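Local coordinates for putative lipoprotein (Bacteroides fragilis, PDB 3QNK) that is of unknown function but, as a SusD-like lipoprotein of the outer membrane, probably binds glycans at the cell surface for uptake, at residues Phe59-Asp64 / Asp493-Thr498; Asp75-Tyr80 / Thr498-Asp503; Glu192-Arg197 / Arg453-Arg458. All blocks are in the same frame, centred on the assembly; numbering follows the deposited sequence.

Interaction 1: residues Phe59-Asp64 / Asp493-Thr498; sequences FKFNYD and DRLYLT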
loop_
_atom_site.group_PDB
_atom_site.type_symbol
_atom_site.label_atom_id
_atom_site.label_comp_id
_atom_site.label_asym_id
_atom_site.label_seq_id
_atom_site.Cartn_x
_atom_site.Cartn_y
_atom_site.Cartn_z
ATOM N N PHE B 59 0.576 -9.045 -16.109
ATOM C CA PHE B 59 1.407 -9.095 -17.320
ATOM C C PHE B 59 0.905 -8.320 -18.520
ATOM O O PHE B 59 1.364 -8.607 -19.632
ATOM C CB PHE B 59 1.702 -10.548 -17.707
ATOM C CG PHE B 59 2.321 -11.322 -16.555
ATOM C CD1 PHE B 59 3.510 -10.898 -15.964
ATOM C CD2 PHE B 59 1.697 -12.452 -16.037
ATOM C CE1 PHE B 59 4.058 -11.600 -14.887
ATOM C CE2 PHE B 59 2.240 -13.143 -14.956
ATOM C CZ PHE B 59 3.399 -12.702 -14.376
ATOM N N LYS B 60 0.106 -7.246 -18.299
ATOM C CA LYS B 60 -0.385 -6.425 -19.397
ATOM C C LYS B 60 0.761 -5.791 -20.229
ATOM O O LYS B 60 0.576 -5.584 -21.443
ATOM C CB LYS B 60 -1.358 -5.359 -18.905
ATOM C CG LYS B 60 -2.796 -5.822 -19.004
ATOM C CD LYS B 60 -3.726 -4.822 -18.387
ATOM C CE LYS B 60 -5.120 -5.350 -18.417
ATOM N NZ LYS B 60 -6.049 -4.393 -17.779
ATOM N N PHE B 61 1.952 -5.567 -19.612
ATOM C CA PHE B 61 3.125 -4.991 -20.310
ATOM C C PHE B 61 3.492 -5.830 -21.520
ATOM O O PHE B 61 3.748 -5.314 -22.609
ATOM C CB PHE B 61 4.348 -4.890 -19.353
ATOM C CG PHE B 61 5.666 -4.482 -19.977
ATOM C CD1 PHE B 61 6.528 -5.437 -20.525
ATOM C CD2 PHE B 61 6.066 -3.147 -19.996
ATOM C CE1 PHE B 61 7.736 -5.056 -21.140
ATOM C CE2 PHE B 61 7.293 -2.775 -20.581
ATOM C CZ PHE B 61 8.092 -3.727 -21.190
ATOM N N ASN B 62 3.534 -7.134 -21.314
ATOM C CA ASN B 62 3.928 -8.103 -22.322
ATOM C C ASN B 62 3.093 -8.033 -23.618
ATOM O O ASN B 62 3.536 -8.530 -24.642
ATOM C CB ASN B 62 3.856 -9.493 -21.723
ATOM C CG ASN B 62 4.961 -9.775 -20.735
ATOM O OD1 ASN B 62 6.063 -9.268 -20.844
ATOM N ND2 ASN B 62 4.712 -10.650 -19.791
ATOM N N TYR B 63 1.932 -7.388 -23.584
ATOM C CA TYR B 63 1.056 -7.272 -24.755
ATOM C C TYR B 63 0.739 -5.787 -25.054
ATOM O O TYR B 63 -0.188 -5.518 -25.790
ATOM C CB TYR B 63 -0.242 -8.091 -24.538
ATOM C CG TYR B 63 -0.010 -9.436 -23.879
ATOM C CD1 TYR B 63 0.483 -10.523 -24.610
ATOM C CD2 TYR B 63 -0.157 -9.594 -22.496
ATOM C CE1 TYR B 63 0.749 -11.758 -23.992
ATOM C CE2 TYR B 63 0.146 -10.812 -21.865
ATOM C CZ TYR B 63 0.569 -11.892 -22.621
ATOM O OH TYR B 63 0.810 -13.075 -21.991
ATOM N N ASP B 64 1.529 -4.842 -24.512
ATOM C CA ASP B 64 1.376 -3.393 -24.651
ATOM C C ASP B 64 -0.079 -3.012 -24.277
ATOM O O ASP B 64 -0.786 -2.353 -25.042
ATOM C CB ASP B 64 1.782 -2.892 -26.065
ATOM C CG ASP B 64 1.710 -1.375 -26.235
ATOM O OD1 ASP B 64 2.035 -0.650 -25.262
ATOM O OD2 ASP B 64 1.305 -0.914 -27.332
ATOM N N ASP B 493 7.254 1.437 -28.488
ATOM C CA ASP B 493 8.335 2.224 -27.907
ATOM C C ASP B 493 7.939 2.989 -26.628
ATOM O O ASP B 493 8.832 3.285 -25.836
ATOM C CB ASP B 493 8.927 3.149 -28.955
ATOM C CG ASP B 493 9.771 2.430 -30.011
ATOM O OD1 ASP B 493 10.180 1.253 -29.769
ATOM O OD2 ASP B 493 10.106 3.067 -31.028
ATOM N N ARG B 494 6.630 3.195 -26.349
ATOM C CA ARG B 494 6.191 3.862 -25.115
ATOM C C ARG B 494 6.562 3.037 -23.888
ATOM O O ARG B 494 6.680 3.604 -22.797
ATOM C CB ARG B 494 4.665 4.140 -25.125
ATOM C CG ARG B 494 3.797 2.886 -25.031
ATOM C CD ARG B 494 2.343 3.202 -25.041
ATOM N NE ARG B 494 1.586 1.984 -24.811
ATOM C CZ ARG B 494 0.316 1.942 -24.428
ATOM N NH1 ARG B 494 -0.352 3.064 -24.188
ATOM N NH2 ARG B 494 -0.288 0.778 -24.254
ATOM N N LEU B 495 6.740 1.701 -24.067
ATOM C CA LEU B 495 7.110 0.729 -23.029
ATOM C C LEU B 495 8.554 0.909 -22.544
ATOM O O LEU B 495 8.993 0.191 -21.631
ATOM C CB LEU B 495 6.887 -0.704 -23.514
ATOM C CG LEU B 495 5.449 -1.133 -23.874
ATOM C CD1 LEU B 495 5.461 -2.525 -24.433
ATOM C CD2 LEU B 495 4.486 -1.075 -22.656
ATOM N N TYR B 496 9.293 1.908 -23.113
ATOM C CA TYR B 496 10.669 2.233 -22.662
ATOM C C TYR B 496 10.600 3.040 -21.355
ATOM O O TYR B 496 11.626 3.233 -20.687
ATOM C CB TYR B 496 11.495 2.935 -23.736
ATOM C CG TYR B 496 12.044 1.988 -24.785
ATOM C CD1 TYR B 496 12.691 0.809 -24.425
ATOM C CD2 TYR B 496 11.939 2.283 -26.140
ATOM C CE1 TYR B 496 13.175 -0.074 -25.388
ATOM C CE2 TYR B 496 12.398 1.389 -27.117
ATOM C CZ TYR B 496 13.037 0.227 -26.736
ATOM O OH TYR B 496 13.497 -0.628 -27.705
ATOM N N LEU B 497 9.354 3.428 -20.944
ATOM C CA LEU B 497 9.063 4.096 -19.674
ATOM C C LEU B 497 7.769 3.566 -19.085
ATOM O O LEU B 497 6.857 3.223 -19.838
ATOM C CB LEU B 497 8.984 5.622 -19.848
ATOM C CG LEU B 497 10.316 6.384 -19.984
ATOM C CD1 LEU B 497 10.063 7.870 -20.070
ATOM C CD2 LEU B 497 11.271 6.087 -18.784
ATOM N N THR B 498 7.688 3.484 -17.744
ATOM C CA THR B 498 6.494 3.039 -16.986
ATOM C C THR B 498 5.486 4.191 -16.883
ATOM O O THR B 498 5.918 5.318 -16.632
ATOM C CB THR B 498 6.926 2.521 -15.608
ATOM O OG1 THR B 498 7.771 1.407 -15.838
ATOM C CG2 THR B 498 5.746 2.087 -14.720
#
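F61 packs on L495 and D64 pairs with R494 where the loop holding a 3-10 turn at residues 60-62 meets the 3-10 turn 493-496 of this SusD-family protein. The packed half is apolar. L495 points its side chain at the other turn and crosses the F61 ring: CB of L495 lies 3.6 Å from CE2 of F61, CD1 stands over one ring face toward the rim, and the carbonyl O of L495 meets the ring edge in its plane. With CG of F61 anti to the backbone N (chi1 173°), the ring reaches this leucine.

The more open half is polar, and D64 and R494 are both partly exposed there. The guanidinium approaches side-on and spends two nitrogens on a single carboxylate oxygen, the planes standing nearly perpendicular (88°). A second partner holds the far end of the group, since NH1 of R494 donates to the carbonyl of G516. NH2 also makes a weak bond to the backbone O of D64. Within the salt bridge, NE of R494 reaches the syn lone pair of OD1 of D64 at 2.7 Å, whereas NH2 of R494 meets the same OD1 at 2.9 Å from above the carboxylate plane.

Interaction 2: residues Asp75-Tyr80 / Thr498-Asp503; sequences DVWEDY and TPVPHD. With ACT (acetate ion), chain I.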
loop_
_atom_site.group_PDB
_atom_site.type_symbol
_atom_site.label_atom_id
_atom_site.label_comp_id
_atom_site.label_asym_id
_atom_site.label_seq_id
_atom_site.Cartn_x
_atom_site.Cartn_y
_atom_site.Cartn_z
ATOM N N ASP B 75 3.273 -0.277 -7.754
ATOM C CA ASP B 75 3.047 0.769 -6.747
ATOM C C ASP B 75 4.330 1.453 -6.339
ATOM O O ASP B 75 4.417 1.969 -5.209
ATOM C CB ASP B 75 2.340 0.176 -5.511
ATOM C CG ASP B 75 0.980 -0.441 -5.810
ATOM O OD1 ASP B 75 0.063 0.307 -6.221
ATOM O OD2 ASP B 75 0.815 -1.657 -5.576
ATOM N N VAL B 76 5.335 1.475 -7.257
ATOM C CA VAL B 76 6.646 2.047 -6.943
ATOM C C VAL B 76 6.539 3.572 -6.671
ATOM O O VAL B 76 7.099 4.023 -5.680
ATOM C CB VAL B 76 7.738 1.665 -7.962
ATOM C CG1 VAL B 76 9.018 2.510 -7.777
ATOM C CG2 VAL B 76 8.080 0.186 -7.802
ATOM N N TRP B 77 5.784 4.325 -7.487
ATOM C CA TRP B 77 5.603 5.760 -7.280
ATOM C C TRP B 77 5.016 6.051 -5.865
ATOM O O TRP B 77 5.617 6.815 -5.103
ATOM C CB TRP B 77 4.709 6.348 -8.385
ATOM C CG TRP B 77 4.625 7.850 -8.375
ATOM C CD1 TRP B 77 3.884 8.623 -7.535
ATOM C CD2 TRP B 77 5.271 8.753 -9.289
ATOM N NE1 TRP B 77 4.007 9.950 -7.879
ATOM C CE2 TRP B 77 4.863 10.063 -8.941
ATOM C CE3 TRP B 77 6.172 8.585 -10.359
ATOM C CZ2 TRP B 77 5.338 11.203 -9.606
ATOM C CZ3 TRP B 77 6.642 9.712 -11.017
ATOM C CH2 TRP B 77 6.225 11.005 -10.642
ATOM N N GLU B 78 3.905 5.398 -5.506
ATOM C CA GLU B 78 3.221 5.510 -4.220
ATOM C C GLU B 78 4.131 5.161 -3.018
ATOM O O GLU B 78 4.277 5.968 -2.082
ATOM C CB GLU B 78 2.013 4.568 -4.217
ATOM C CG GLU B 78 1.051 4.759 -3.053
ATOM C CD GLU B 78 -0.097 3.775 -2.968
ATOM O OE1 GLU B 78 -0.458 3.167 -4.005
ATOM O OE2 GLU B 78 -0.664 3.639 -1.860
ATOM N N ASP B 79 4.737 3.962 -3.065
ATOM C CA ASP B 79 5.543 3.413 -1.997
ATOM C C ASP B 79 6.894 4.088 -1.780
ATOM O O ASP B 79 7.319 4.265 -0.631
ATOM C CB ASP B 79 5.772 1.911 -2.258
ATOM C CG ASP B 79 4.540 1.010 -2.205
ATOM O OD1 ASP B 79 3.491 1.456 -1.680
ATOM O OD2 ASP B 79 4.629 -0.147 -2.676
ATOM N N TYR B 80 7.590 4.395 -2.847
ATOM C CA TYR B 80 8.945 4.890 -2.766
ATOM C C TYR B 80 9.033 6.351 -2.318
ATOM O O TYR B 80 10.039 6.721 -1.719
ATOM C CB TYR B 80 9.674 4.615 -4.086
ATOM C CG TYR B 80 10.211 3.202 -4.100
ATOM C CD1 TYR B 80 9.350 2.108 -4.167
ATOM C CD2 TYR B 80 11.556 2.949 -3.874
ATOM C CE1 TYR B 80 9.830 0.801 -4.095
ATOM C CE2 TYR B 80 12.041 1.648 -3.771
ATOM C CZ TYR B 80 11.177 0.576 -3.901
ATOM O OH TYR B 80 11.670 -0.706 -3.818
ATOM N N THR B 498 7.688 3.484 -17.744
ATOM C CA THR B 498 6.494 3.039 -16.986
ATOM C C THR B 498 5.486 4.191 -16.883
ATOM O O THR B 498 5.918 5.318 -16.632
ATOM C CB THR B 498 6.926 2.521 -15.608
ATOM O OG1 THR B 498 7.771 1.407 -15.838
ATOM C CG2 THR B 498 5.746 2.087 -14.720
ATOM N N PRO B 499 4.159 3.990 -17.086
ATOM C CA PRO B 499 3.237 5.149 -16.963
ATOM C C PRO B 499 3.151 5.648 -15.528
ATOM O O PRO B 499 3.303 4.875 -14.569
ATOM C CB PRO B 499 1.878 4.607 -17.433
ATOM C CG PRO B 499 1.969 3.168 -17.418
ATOM C CD PRO B 499 3.411 2.739 -17.360
ATOM N N VAL B 500 2.995 6.954 -15.386
ATOM C CA VAL B 500 2.763 7.553 -14.081
ATOM C C VAL B 500 1.289 7.221 -13.782
ATOM O O VAL B 500 0.444 7.376 -14.681
ATOM C CB VAL B 500 3.082 9.079 -14.054
ATOM C CG1 VAL B 500 2.634 9.727 -12.747
ATOM C CG2 VAL B 500 4.564 9.350 -14.322
ATOM N N PRO B 501 0.950 6.711 -12.579
ATOM C CA PRO B 501 -0.465 6.394 -12.278
ATOM C C PRO B 501 -1.413 7.570 -12.560
ATOM O O PRO B 501 -1.100 8.703 -12.226
ATOM C CB PRO B 501 -0.414 6.048 -10.796
ATOM C CG PRO B 501 0.936 5.515 -10.622
ATOM C CD PRO B 501 1.807 6.400 -11.429
ATOM N N HIS B 502 -2.517 7.298 -13.250
ATOM C CA HIS B 502 -3.527 8.268 -13.692
ATOM C C HIS B 502 -3.997 9.218 -12.610
ATOM O O HIS B 502 -4.095 10.420 -12.863
ATOM C CB HIS B 502 -4.739 7.529 -14.244
ATOM C CG HIS B 502 -5.836 8.426 -14.736
ATOM N ND1 HIS B 502 -5.731 9.111 -15.940
ATOM C CD2 HIS B 502 -7.026 8.731 -14.163
ATOM C CE1 HIS B 502 -6.873 9.749 -16.083
ATOM N NE2 HIS B 502 -7.675 9.570 -15.029
ATOM N N ASP B 503 -4.320 8.681 -11.423
ATOM C CA ASP B 503 -4.856 9.478 -10.324
ATOM C C ASP B 503 -3.858 10.513 -9.857
ATOM O O ASP B 503 -4.263 11.587 -9.413
ATOM C CB ASP B 503 -5.308 8.574 -9.163
ATOM C CG ASP B 503 -6.636 7.868 -9.379
ATOM O OD1 ASP B 503 -7.302 8.145 -10.416
ATOM O OD2 ASP B 503 -7.035 7.070 -8.496
HETATM C C ACT I . 15.475 -1.946 -4.193
HETATM O O ACT I . 15.602 -3.207 -4.199
HETATM O OXT ACT I . 14.611 -1.302 -3.384
HETATM C CH3 ACT I . 16.475 -1.327 -5.180
#
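This is a buried apolar contact in which an indole of the first turn of helix 76-93 packs against V500 and P501, just ahead of helix 502-507, with no hydrogen bond between the segments. W77 carries it from the helical side, V500 and P501 from the other. The valine sets one methyl over a ring face: CG1 of V500 sits 4.2 Å from the centroid of the six-membered ring of W77, only 2° off the ring normal, a CH-pi contact over the face. Its other methyl reaches the same ring, CG2 of V500 lying 3.9 Å from CZ3 of W77. P501 meets the root of the tryptophan, its CD 4.2 Å from CB of W77. With CG anti to the backbone N (chi1 -172°), the indole extends from the helix toward the valine.

Neighbouring aromatic groups help fix the ring, for Y81 and Y126 both meet W77 edge-to-face, and the Y126 hydroxyl accepts from the W77 backbone N. On the C-terminal side, the carbonyl of V500 is bonded by Q513.

Three residues later, Y80 takes no part in the packing. Its OH donates to OXT of an acetate ion at 3.0 Å, the ion lying at the ring edge; acetate here probably comes from the crystallisation liquor. W77, V500 and P501 thus join the start of helix 76-93 to the lead-in of helix 502-507, within the alpha-alpha superhelix of a SusD-family protein.

Interaction 3: residues Glu192-Arg197 / Arg453-Arg458; sequences ELYDKR and RFYDVR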
loop_
_atom_site.group_PDB
_atom_site.type_symbol
_atom_site.label_atom_id
_atom_site.label_comp_id
_atom_site.label_asym_id
_atom_site.label_seq_id
_atom_site.Cartn_x
_atom_site.Cartn_y
_atom_site.Cartn_z
ATOM N N GLU B 192 25.373 5.441 -13.368
ATOM C CA GLU B 192 26.118 6.126 -14.418
ATOM C C GLU B 192 25.988 5.402 -15.765
ATOM O O GLU B 192 25.891 6.053 -16.802
ATOM C CB GLU B 192 27.604 6.271 -14.044
ATOM C CG GLU B 192 27.891 7.240 -12.899
ATOM C CD GLU B 192 29.261 7.133 -12.235
ATOM O OE1 GLU B 192 29.831 6.020 -12.216
ATOM O OE2 GLU B 192 29.757 8.158 -11.710
ATOM N N LEU B 193 25.961 4.057 -15.754
ATOM C CA LEU B 193 25.828 3.257 -16.972
ATOM C C LEU B 193 24.426 3.418 -17.567
ATOM O O LEU B 193 24.272 3.552 -18.792
ATOM C CB LEU B 193 26.139 1.776 -16.677
ATOM C CG LEU B 193 26.173 0.809 -17.873
ATOM C CD1 LEU B 193 27.316 1.139 -18.831
ATOM C CD2 LEU B 193 26.272 -0.610 -17.409
ATOM N N TYR B 194 23.407 3.413 -16.690
ATOM C CA TYR B 194 22.002 3.600 -17.061
ATOM C C TYR B 194 21.824 4.953 -17.759
ATOM O O TYR B 194 21.095 4.993 -18.739
ATOM C CB TYR B 194 21.073 3.437 -15.823
ATOM C CG TYR B 194 20.717 1.989 -15.501
ATOM C CD1 TYR B 194 21.608 0.951 -15.766
ATOM C CD2 TYR B 194 19.460 1.651 -15.008
ATOM C CE1 TYR B 194 21.257 -0.385 -15.553
ATOM C CE2 TYR B 194 19.107 0.312 -14.759
ATOM C CZ TYR B 194 20.023 -0.701 -15.008
ATOM O OH TYR B 194 19.741 -2.021 -14.738
ATOM N N ASP B 195 22.589 6.007 -17.363
ATOM C CA ASP B 195 22.534 7.342 -17.967
ATOM C C ASP B 195 23.663 7.599 -19.003
ATOM O O ASP B 195 23.920 8.762 -19.392
ATOM C CB ASP B 195 22.554 8.440 -16.884
ATOM C CG ASP B 195 22.063 9.781 -17.401
ATOM O OD1 ASP B 195 21.220 9.789 -18.342
ATOM O OD2 ASP B 195 22.548 10.822 -16.900
ATOM N N LYS B 196 24.323 6.517 -19.465
ATOM C CA LYS B 196 25.361 6.555 -20.498
ATOM C C LYS B 196 26.537 7.525 -20.169
ATOM O O LYS B 196 27.167 8.072 -21.088
ATOM C CB LYS B 196 24.763 6.876 -21.898
ATOM C CG LYS B 196 23.656 5.928 -22.339
ATOM C CD LYS B 196 23.397 6.081 -23.802
ATOM C CE LYS B 196 22.512 5.015 -24.402
ATOM N NZ LYS B 196 22.189 5.330 -25.828
ATOM N N ARG B 197 26.889 7.649 -18.871
ATOM C CA ARG B 197 28.025 8.432 -18.383
ATOM C C ARG B 197 29.226 7.502 -18.289
ATOM O O ARG B 197 29.716 7.208 -17.201
ATOM C CB ARG B 197 27.692 9.070 -17.008
ATOM C CG ARG B 197 26.415 9.876 -17.005
ATOM C CD ARG B 197 26.200 10.582 -15.694
ATOM N NE ARG B 197 24.884 11.213 -15.671
ATOM C CZ ARG B 197 24.560 12.275 -14.941
ATOM N NH1 ARG B 197 25.461 12.851 -14.152
ATOM N NH2 ARG B 197 23.338 12.777 -15.005
ATOM N N ARG B 453 17.551 -7.810 -16.626
ATOM C CA ARG B 453 17.196 -7.984 -18.028
ATOM C C ARG B 453 16.199 -6.953 -18.525
ATOM O O ARG B 453 16.354 -6.418 -19.630
ATOM C CB ARG B 453 16.649 -9.401 -18.275
ATOM C CG ARG B 453 16.383 -9.744 -19.743
ATOM C CD ARG B 453 17.611 -9.498 -20.573
ATOM N NE ARG B 453 17.370 -9.823 -21.962
ATOM C CZ ARG B 453 18.293 -9.748 -22.902
ATOM N NH1 ARG B 453 19.522 -9.337 -22.606
ATOM N NH2 ARG B 453 18.006 -10.098 -24.143
ATOM N N PHE B 454 15.180 -6.677 -17.732
ATOM C CA PHE B 454 14.128 -5.772 -18.131
ATOM C C PHE B 454 14.720 -4.369 -18.367
ATOM O O PHE B 454 14.371 -3.716 -19.341
ATOM C CB PHE B 454 13.033 -5.794 -17.041
ATOM C CG PHE B 454 11.953 -4.769 -17.219
ATOM C CD1 PHE B 454 12.186 -3.424 -16.909
ATOM C CD2 PHE B 454 10.723 -5.126 -17.737
ATOM C CE1 PHE B 454 11.209 -2.473 -17.129
ATOM C CE2 PHE B 454 9.766 -4.162 -18.022
ATOM C CZ PHE B 454 10.010 -2.849 -17.717
ATOM N N TYR B 455 15.626 -3.917 -17.492
ATOM C CA TYR B 455 16.263 -2.602 -17.584
ATOM C C TYR B 455 17.389 -2.609 -18.606
ATOM O O TYR B 455 17.675 -1.566 -19.189
ATOM C CB TYR B 455 16.743 -2.151 -16.206
ATOM C CG TYR B 455 15.628 -2.167 -15.181
ATOM C CD1 TYR B 455 14.626 -1.190 -15.189
ATOM C CD2 TYR B 455 15.564 -3.165 -14.213
ATOM C CE1 TYR B 455 13.569 -1.229 -14.276
ATOM C CE2 TYR B 455 14.527 -3.206 -13.282
ATOM C CZ TYR B 455 13.531 -2.239 -13.319
ATOM O OH TYR B 455 12.549 -2.292 -12.371
ATOM N N ASP B 456 17.980 -3.778 -18.885
ATOM C CA ASP B 456 18.990 -3.882 -19.930
ATOM C C ASP B 456 18.315 -3.710 -21.324
ATOM O O ASP B 456 18.759 -2.891 -22.127
ATOM C CB ASP B 456 19.730 -5.207 -19.815
ATOM C CG ASP B 456 20.752 -5.270 -18.676
ATOM O OD1 ASP B 456 21.134 -4.188 -18.140
ATOM O OD2 ASP B 456 21.195 -6.392 -18.341
ATOM N N VAL B 457 17.171 -4.375 -21.537
ATOM C CA VAL B 457 16.377 -4.281 -22.762
ATOM C C VAL B 457 15.940 -2.812 -22.991
ATOM O O VAL B 457 15.994 -2.311 -24.118
ATOM C CB VAL B 457 15.163 -5.259 -22.683
ATOM C CG1 VAL B 457 14.079 -4.926 -23.704
ATOM C CG2 VAL B 457 15.614 -6.712 -22.845
ATOM N N ARG B 458 15.538 -2.138 -21.908
ATOM C CA ARG B 458 15.034 -0.759 -21.868
ATOM C C ARG B 458 16.111 0.235 -22.210
ATOM O O ARG B 458 15.890 1.132 -23.047
ATOM C CB ARG B 458 14.494 -0.480 -20.452
ATOM C CG ARG B 458 13.959 0.907 -20.230
ATOM C CD ARG B 458 13.090 0.921 -18.982
ATOM N NE ARG B 458 11.690 0.631 -19.265
ATOM C CZ ARG B 458 10.711 0.902 -18.416
ATOM N NH1 ARG B 458 10.981 1.464 -17.244
ATOM N NH2 ARG B 458 9.450 0.634 -18.738
#
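The end of helix 181-194 comes up to helix 453-460 with Y194 and Y455 as the nearest pair of residues, their CA atoms 8.5 Å apart. Beyond Y194 the first helix closes in a Schellman motif, K196 being the C-prime residue with positive phi: N of R197 bonds to O of E192 at 2.8 Å, and N of K196 to O of L193 at 3.0 Å.

Across the contact the phenol of Y194 does the touching. Its OH lies 3.3 Å from CB of Y455, and its CE2 is 3.7 Å from that same carbon, so the outer end of one tyrosine rests against the base of the other. The Y455 ring then leads away from Y194, and its own hydroxyl bonds to Q39 while K124 makes a cation-pi contact with the ring. D456 stands farther off, with OD1 engaged by R459 in a salt bridge. The Y194 ring also meets F120.

Within segment 192-197, R197 grips D195 side-on through NE and NH2, both to OD2; the NE of R197 to OD2 of D195 distance is 2.7 Å. K150 adds a further charge to that oxygen, and D154 pairs with R197.

With no hydrogen bond joining the two segments, the contact depends on van der Waals packing, while the Y455 hydroxyl and OD1 of D456 turn to Q39 and R459 outside it.

Each contact joins a segment of the first 200 residues to one within 453-503. Interaction 3 is nested within the loops closed by interactions 1 and 2, which cross along the chain, share T498 and have centres 14 Å apart. R458 connects interactions 1 and 3 (centres 16 Å apart): its NH2 lies 3.0 Å from O of L495, a probable hydrogen bond, and F454, one helical turn earlier, meets the F61 ring. That NH2 also bonds weakly to OG1 of T498, linking interactions 2 and 3 (centres 20 Å apart). A different acetate lies about 4 Å from the Y194 side chain and a phosphate about 5 Å from that of Y455, both probably crystallisation ions that may mark pockets.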